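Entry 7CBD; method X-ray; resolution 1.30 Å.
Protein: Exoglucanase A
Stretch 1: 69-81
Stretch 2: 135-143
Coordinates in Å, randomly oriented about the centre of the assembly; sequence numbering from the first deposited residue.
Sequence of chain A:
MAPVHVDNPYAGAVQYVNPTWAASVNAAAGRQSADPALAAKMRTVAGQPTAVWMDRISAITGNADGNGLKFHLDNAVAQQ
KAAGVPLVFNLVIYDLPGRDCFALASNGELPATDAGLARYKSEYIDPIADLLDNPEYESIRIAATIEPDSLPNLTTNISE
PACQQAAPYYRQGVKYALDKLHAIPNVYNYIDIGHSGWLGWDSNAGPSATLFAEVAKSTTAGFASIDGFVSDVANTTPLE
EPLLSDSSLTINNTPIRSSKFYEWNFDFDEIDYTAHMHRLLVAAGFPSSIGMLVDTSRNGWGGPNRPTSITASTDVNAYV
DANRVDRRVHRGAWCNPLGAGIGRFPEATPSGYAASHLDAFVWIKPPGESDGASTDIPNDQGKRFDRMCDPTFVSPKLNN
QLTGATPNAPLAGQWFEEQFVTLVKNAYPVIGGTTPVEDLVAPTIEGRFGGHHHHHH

Stretch 1, residues 69-81: LKFHLDNAVAQQK
Stretch 2, residues 135-143: PEYESIRIA

Helix 69-81 of Exoglucanase A packs against segment 135-143, a 3-10 start (135-136), a type I turn from Tyr137 to Ile140 (Ile140 N to Tyr137 O, 3.2 Å) and a strand from Arg141; Val77 and Ile140 set the register, CA to CA 6.1 Å. At the apolar centre, the Tyr137 ring (chi1 m, -52°; chi2 124°) receives Leu73 CB over one face, 3.6 Å from the centroid and 18° off the normal, a CH-pi contact. Val77 CG1 meets the ring edge, 3.5 Å from Tyr137 CD2; its chi1, -13°, lies between wells. Ile140 (p, t) lies along the helix: its CD1 is 3.8 Å from Ala76 CB and 4.0 Å from Leu73 CD2 (Leu73 m, t), while its CG2 is 3.7 Å from Val77 CA and 4.0 Å from Gln80 CB.

Toward the polar edge, Tyr137 OH donates to Asp74 OD1 (2.7 Å). Asp74 (m) is held from within the helix too, its OD2 salt-bridged to Lys70 NZ at 2.8 Å, one turn earlier. A water donates to Asp74 OD1 (3.0 Å) and Glu136 OE1 (2.7 Å), linking two carboxylates otherwise apart. A second water donates to Val77 O (2.8 Å) and Gln80 OE1 (2.6 Å) and accepts from Ser139 OG (2.7 Å; Ser139 p), tying turn to helix where Gln80 CG (t, m) lies 3.5 Å from Ser139 O.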

ATOM      1  N   LEU A  69     -19.378  -2.363  -3.132  1.00  6.78           N
ATOM      2  CA  LEU A  69     -18.588  -3.546  -3.458  1.00  6.39           C
ATOM      3  C   LEU A  69     -19.229  -4.370  -4.576  1.00  7.43           C
ATOM      4  O   LEU A  69     -18.524  -4.898  -5.445  1.00  7.31           O
ATOM      5  CB  LEU A  69     -18.381  -4.380  -2.195  1.00  7.24           C
ATOM      6  CG  LEU A  69     -17.601  -5.684  -2.364  1.00  8.41           C
ATOM      7  CD1 LEU A  69     -16.234  -5.440  -3.019  1.00  9.29           C
ATOM      8  CD2 LEU A  69     -17.452  -6.371  -1.015  1.00  9.55           C
ATOM      9  N   LYS A  70     -20.558  -4.500  -4.580  1.00  7.42           N
ATOM     10  CA  LYS A  70     -21.199  -5.318  -5.606  1.00  7.35           C
ATOM     11  C   LYS A  70     -20.917  -4.773  -7.002  1.00  7.57           C
ATOM     12  O   LYS A  70     -20.668  -5.541  -7.939  1.00  7.90           O
ATOM     13  CB  LYS A  70     -22.706  -5.399  -5.366  1.00  9.26           C
ATOM     14  CG  LYS A  70     -23.461  -6.098  -6.507  1.00 11.91           C
ATOM     15  CD  LYS A  70     -24.928  -6.330  -6.141  1.00 13.28           C
ATOM     16  CE  LYS A  70     -25.858  -6.342  -7.356  1.00 17.48           C
ATOM     17  NZ  LYS A  70     -25.473  -7.297  -8.420  1.00 17.49           N
ATOM     18  N   PHE A  71     -20.958  -3.446  -7.155  1.00  7.24           N
ATOM     19  CA  PHE A  71     -20.621  -2.799  -8.419  1.00  7.76           C
ATOM     20  C   PHE A  71     -19.280  -3.297  -8.942  1.00  7.03           C
ATOM     21  O   PHE A  71     -19.166  -3.717 -10.100  1.00  7.49           O
ATOM     22  CB  PHE A  71     -20.610  -1.282  -8.186  1.00  8.44           C
ATOM     23  CG  PHE A  71     -20.005  -0.470  -9.305  1.00  9.09           C
ATOM     24  CD1 PHE A  71     -20.726  -0.193 -10.458  1.00 10.25           C
ATOM     25  CD2 PHE A  71     -18.736   0.073  -9.173  1.00 10.16           C
ATOM     26  CE1 PHE A  71     -20.178   0.588 -11.472  1.00 11.02           C
ATOM     27  CE2 PHE A  71     -18.181   0.854 -10.179  1.00 10.71           C
ATOM     28  CZ  PHE A  71     -18.902   1.109 -11.330  1.00 10.62           C
ATOM     29  N   HIS A  72     -18.258  -3.301  -8.082  1.00  7.51           N
ATOM     30  CA  HIS A  72     -16.923  -3.716  -8.511  1.00  6.76           C
ATOM     31  C   HIS A  72     -16.851  -5.207  -8.816  1.00  6.96           C
ATOM     32  O   HIS A  72     -16.202  -5.613  -9.787  1.00  7.90           O
ATOM     33  CB  HIS A  72     -15.891  -3.320  -7.460  1.00  7.15           C
ATOM     34  CG  HIS A  72     -15.748  -1.843  -7.315  1.00  7.40           C
ATOM     35  ND1 HIS A  72     -15.205  -1.049  -8.301  1.00  8.58           N
ATOM     36  CD2 HIS A  72     -16.122  -1.009  -6.318  1.00  8.76           C
ATOM     37  CE1 HIS A  72     -15.229   0.211  -7.907  1.00  8.43           C
ATOM     38  NE2 HIS A  72     -15.787   0.264  -6.711  1.00  9.09           N
ATOM     39  N   LEU A  73     -17.486  -6.041  -7.992  1.00  7.28           N
ATOM     40  CA  LEU A  73     -17.467  -7.479  -8.253  1.00  7.28           C
ATOM     41  C   LEU A  73     -18.142  -7.805  -9.582  1.00  5.89           C
ATOM     42  O   LEU A  73     -17.628  -8.613 -10.373  1.00  7.12           O
ATOM     43  CB  LEU A  73     -18.121  -8.230  -7.098  1.00  7.68           C
ATOM     44  CG  LEU A  73     -17.361  -8.136  -5.777  1.00  7.54           C
ATOM     45  CD1 LEU A  73     -18.252  -8.607  -4.644  1.00  8.40           C
ATOM     46  CD2 LEU A  73     -16.104  -8.976  -5.845  1.00  8.00           C
ATOM     47  N   ASP A  74     -19.287  -7.172  -9.855  1.00  6.46           N
ATOM     48  CA  ASP A  74     -19.954  -7.357 -11.142  1.00  7.10           C
ATOM     49  C   ASP A  74     -19.078  -6.877 -12.296  1.00  6.85           C
ATOM     50  O   ASP A  74     -18.988  -7.541 -13.338  1.00  7.76           O
ATOM     51  CB  ASP A  74     -21.283  -6.604 -11.157  1.00  8.39           C
ATOM     52  CG  ASP A  74     -22.321  -7.206 -10.228  1.00  9.72           C
ATOM     53  OD1 ASP A  74     -22.197  -8.390  -9.833  1.00 10.56           O
ATOM     54  OD2 ASP A  74     -23.283  -6.471  -9.896  1.00 10.57           O
ATOM     55  N   ASN A  75     -18.434  -5.714 -12.137  1.00  7.07           N
ATOM     56  CA  ASN A  75     -17.517  -5.236 -13.170  1.00  7.75           C
ATOM     57  C   ASN A  75     -16.386  -6.227 -13.382  1.00  6.99           C
ATOM     58  O   ASN A  75     -15.961  -6.465 -14.518  1.00  7.81           O
ATOM     59  CB  ASN A  75     -16.906  -3.895 -12.777  1.00  7.99           C
ATOM     60  CG  ASN A  75     -17.915  -2.781 -12.689  1.00  9.75           C
ATOM     61  OD1 ASN A  75     -19.022  -2.872 -13.219  1.00 10.41           O
ATOM     62  ND2 ASN A  75     -17.531  -1.704 -12.002  1.00 10.25           N
ATOM     63  N   ALA A  76     -15.855  -6.776 -12.287  1.00  6.77           N
ATOM     64  CA  ALA A  76     -14.750  -7.718 -12.388  1.00  6.72           C
ATOM     65  C   ALA A  76     -15.150  -8.974 -13.154  1.00  6.95           C
ATOM     66  O   ALA A  76     -14.363  -9.480 -13.963  1.00  7.44           O
ATOM     67  CB  ALA A  76     -14.216  -8.070 -10.998  1.00  6.87           C
ATOM     68  N   VAL A  77     -16.359  -9.511 -12.926  1.00  7.07           N
ATOM     69  CA  VAL A  77     -16.709 -10.694 -13.722  1.00  8.87           C
ATOM     70  C   VAL A  77     -16.812 -10.354 -15.203  1.00  8.32           C
ATOM     71  O   VAL A  77     -16.389 -11.144 -16.052  1.00  8.04           O
ATOM     72  CB  VAL A  77     -17.845 -11.601 -13.177  1.00 14.65           C
ATOM     73  CG1 VAL A  77     -18.253 -11.342 -11.743  1.00 14.13           C
ATOM     74  CG2 VAL A  77     -19.025 -11.809 -14.184  1.00 11.73           C
ATOM     75  N   ALA A  78     -17.303  -9.152 -15.542  1.00  7.52           N
ATOM     76  CA  ALA A  78     -17.357  -8.772 -16.956  1.00  8.31           C
ATOM     77  C   ALA A  78     -15.955  -8.619 -17.541  1.00  8.10           C
ATOM     78  O   ALA A  78     -15.691  -9.058 -18.665  1.00  8.88           O
ATOM     79  CB  ALA A  78     -18.171  -7.488 -17.133  1.00  8.44           C
ATOM     80  N   GLN A  79     -15.035  -8.013 -16.781  1.00  7.83           N
ATOM     81  CA  GLN A  79     -13.662  -7.860 -17.256  1.00  7.57           C
ATOM     82  C   GLN A  79     -12.982  -9.212 -17.432  1.00  6.85           C
ATOM     83  O   GLN A  79     -12.232  -9.411 -18.397  1.00  8.36           O
ATOM     84  CB  GLN A  79     -12.869  -6.966 -16.298  1.00  7.44           C
ATOM     85  CG  GLN A  79     -13.253  -5.506 -16.382  1.00  8.01           C
ATOM     86  CD  GLN A  79     -12.472  -4.635 -15.411  1.00  7.33           C
ATOM     87  OE1 GLN A  79     -11.313  -4.915 -15.107  1.00  7.92           O
ATOM     88  NE2 GLN A  79     -13.101  -3.568 -14.925  1.00  7.80           N
ATOM     89  N   GLN A  80     -13.247 -10.159 -16.526  1.00  7.42           N
ATOM     90  CA  GLN A  80     -12.670 -11.493 -16.660  1.00  7.50           C
ATOM     91  C   GLN A  80     -13.162 -12.179 -17.930  1.00  8.64           C
ATOM     92  O   GLN A  80     -12.374 -12.803 -18.652  1.00  9.09           O
ATOM     93  CB  GLN A  80     -12.998 -12.334 -15.424  1.00  7.61           C
ATOM     94  CG  GLN A  80     -12.256 -13.666 -15.351  1.00  7.23           C
ATOM     95  CD  GLN A  80     -12.876 -14.718 -16.250  1.00  7.38           C
ATOM     96  OE1 GLN A  80     -14.104 -14.863 -16.294  1.00  8.31           O
ATOM     97  NE2 GLN A  80     -12.038 -15.434 -16.994  1.00  7.44           N
ATOM     98  N   LYS A  81     -14.463 -12.074 -18.214  1.00  9.17           N
ATOM     99  CA  LYS A  81     -15.005 -12.654 -19.442  1.00 10.89           C
ATOM    100  C   LYS A  81     -14.297 -12.102 -20.673  1.00 10.49           C
ATOM    101  O   LYS A  81     -13.970 -12.850 -21.604  1.00 12.25           O
ATOM    102  CB  LYS A  81     -16.500 -12.346 -19.553  1.00 13.17           C
ATOM    103  CG  LYS A  81     -17.366 -12.889 -18.453  1.00 16.48           C
ATOM    104  CD  LYS A  81     -17.313 -14.382 -18.427  1.00 16.19           C
ATOM    105  CE  LYS A  81     -18.306 -14.953 -17.417  1.00 15.20           C
ATOM    106  NZ  LYS A  81     -18.420 -16.416 -17.604  1.00 13.77           N
ATOM    107  N   PRO A 135     -22.116 -17.260  -5.426  1.00 12.33           N
ATOM    108  CA  PRO A 135     -21.706 -18.049  -6.603  1.00 13.34           C
ATOM    109  C   PRO A 135     -21.525 -17.224  -7.866  1.00 11.20           C
ATOM    110  O   PRO A 135     -20.825 -17.669  -8.784  1.00 11.01           O
ATOM    111  CB  PRO A 135     -22.842 -19.069  -6.762  1.00 15.46           C
ATOM    112  CG  PRO A 135     -23.420 -19.201  -5.412  1.00 17.44           C
ATOM    113  CD  PRO A 135     -23.295 -17.843  -4.760  1.00 15.24           C
ATOM    114  N   GLU A 136     -22.127 -16.036  -7.934  1.00 10.55           N
ATOM    115  CA  GLU A 136     -21.931 -15.136  -9.063  1.00 10.88           C
ATOM    116  C   GLU A 136     -20.467 -14.771  -9.279  1.00 10.51           C
ATOM    117  O   GLU A 136     -20.087 -14.399 -10.394  1.00 11.45           O
ATOM    118  CB  GLU A 136     -22.746 -13.862  -8.834  1.00 13.69           C
ATOM    119  CG  GLU A 136     -22.613 -12.828  -9.927  1.00 16.51           C
ATOM    120  CD  GLU A 136     -23.115 -13.334 -11.263  1.00 17.41           C
ATOM    121  OE1 GLU A 136     -22.565 -12.921 -12.309  1.00 22.51           O
ATOM    122  OE2 GLU A 136     -24.055 -14.158 -11.275  1.00 14.32           O
ATOM    123  N   TYR A 137     -19.633 -14.866  -8.245  1.00  9.83           N
ATOM    124  CA  TYR A 137     -18.255 -14.398  -8.323  1.00  9.45           C
ATOM    125  C   TYR A 137     -17.241 -15.530  -8.346  1.00 10.00           C
ATOM    126  O   TYR A 137     -16.039 -15.274  -8.241  1.00 10.30           O
ATOM    127  CB  TYR A 137     -17.972 -13.381  -7.214  1.00  9.59           C
ATOM    128  CG  TYR A 137     -19.020 -12.296  -7.228  1.00  8.63           C
ATOM    129  CD1 TYR A 137     -19.777 -12.009  -6.102  1.00  8.61           C
ATOM    130  CD2 TYR A 137     -19.295 -11.602  -8.399  1.00  9.61           C
ATOM    131  CE1 TYR A 137     -20.759 -11.035  -6.138  1.00  9.83           C
ATOM    132  CE2 TYR A 137     -20.269 -10.634  -8.447  1.00  9.57           C
ATOM    133  CZ  TYR A 137     -20.998 -10.352  -7.320  1.00  9.88           C
ATOM    134  OH  TYR A 137     -21.969  -9.379  -7.368  1.00 11.10           O
ATOM    135  N   GLU A 138     -17.691 -16.774  -8.529  1.00 10.79           N
ATOM    136  CA  GLU A 138     -16.754 -17.888  -8.589  1.00 12.18           C
ATOM    137  C   GLU A 138     -15.797 -17.780  -9.771  1.00 11.28           C
ATOM    138  O   GLU A 138     -14.719 -18.379  -9.735  1.00 11.36           O
ATOM    139  CB  GLU A 138     -17.516 -19.215  -8.595  1.00 14.68           C
ATOM    140  CG  GLU A 138     -18.205 -19.496  -7.264  1.00 19.61           C
ATOM    141  CD  GLU A 138     -18.775 -20.890  -7.168  1.00 23.91           C
ATOM    142  OE1 GLU A 138     -18.966 -21.532  -8.221  1.00 24.85           O
ATOM    143  OE2 GLU A 138     -19.038 -21.342  -6.033  1.00 26.47           O
ATOM    144  N   SER A 139     -16.149 -17.009 -10.797  1.00  9.25           N
ATOM    145  CA  SER A 139     -15.324 -16.884 -11.992  1.00  8.72           C
ATOM    146  C   SER A 139     -14.190 -15.875 -11.845  1.00  8.83           C
ATOM    147  O   SER A 139     -13.418 -15.697 -12.796  1.00 10.15           O
ATOM    148  CB  SER A 139     -16.196 -16.504 -13.188  1.00  9.56           C
ATOM    149  OG  SER A 139     -16.880 -15.290 -12.937  1.00 10.29           O
ATOM    150  N   ILE A 140     -14.069 -15.199 -10.706  1.00  7.41           N
ATOM    151  CA  ILE A 140     -12.972 -14.270 -10.473  1.00  7.05           C
ATOM    152  C   ILE A 140     -12.201 -14.715  -9.234  1.00  7.15           C
ATOM    153  O   ILE A 140     -12.648 -15.569  -8.464  1.00  9.23           O
ATOM    154  CB  ILE A 140     -13.428 -12.800 -10.353  1.00  7.60           C
ATOM    155  CG1 ILE A 140     -14.264 -12.591  -9.086  1.00  8.10           C
ATOM    156  CG2 ILE A 140     -14.165 -12.359 -11.624  1.00  8.60           C
ATOM    157  CD1 ILE A 140     -14.598 -11.143  -8.830  1.00  9.38           C
ATOM    158  N   ARG A 141     -11.018 -14.140  -9.067  1.00  6.98           N
ATOM    159  CA  ARG A 141     -10.217 -14.309  -7.867  1.00  6.11           C
ATOM    160  C   ARG A 141     -10.159 -12.970  -7.152  1.00  6.38           C
ATOM    161  O   ARG A 141     -10.116 -11.921  -7.796  1.00  7.00           O
ATOM    162  CB  ARG A 141      -8.798 -14.761  -8.228  1.00  7.08           C
ATOM    163  CG  ARG A 141      -8.755 -16.082  -8.975  1.00  7.39           C
ATOM    164  CD  ARG A 141      -7.365 -16.385  -9.505  1.00  8.16           C
ATOM    165  NE  ARG A 141      -7.339 -17.697 -10.139  1.00  8.38           N
ATOM    166  CZ  ARG A 141      -6.315 -18.197 -10.820  1.00  8.10           C
ATOM    167  NH1 ARG A 141      -5.204 -17.491 -10.995  1.00  9.22           N
ATOM    168  NH2 ARG A 141      -6.411 -19.413 -11.333  1.00  8.68           N
ATOM    169  N   ILE A 142     -10.173 -13.003  -5.825  1.00  5.84           N
ATOM    170  CA  ILE A 142     -10.090 -11.792  -5.017  1.00  5.99           C
ATOM    171  C   ILE A 142      -8.808 -11.869  -4.200  1.00  5.85           C
ATOM    172  O   ILE A 142      -8.608 -12.824  -3.439  1.00  6.78           O
ATOM    173  CB  ILE A 142     -11.325 -11.614  -4.116  1.00  6.67           C
ATOM    174  CG1 ILE A 142     -12.611 -11.565  -4.969  1.00  7.51           C
ATOM    175  CG2 ILE A 142     -11.160 -10.366  -3.256  1.00  7.59           C
ATOM    176  CD1 ILE A 142     -13.365 -12.877  -5.043  1.00  9.37           C
ATOM    177  N   ALA A 143      -7.927 -10.891  -4.381  1.00  5.05           N
ATOM    178  CA  ALA A 143      -6.749 -10.752  -3.537  1.00  5.61           C
ATOM    179  C   ALA A 143      -7.100  -9.721  -2.479  1.00  5.92           C
ATOM    180  O   ALA A 143      -7.244  -8.536  -2.785  1.00  6.01           O
ATOM    181  CB  ALA A 143      -5.531 -10.314  -4.344  1.00  5.28           C
TER
HETATM  182  O   HOH W   1     -21.700 -10.360 -11.977  1.00 20.91           O
HETATM  183  O   HOH W   2     -16.137 -13.766 -15.019  1.00 10.61           O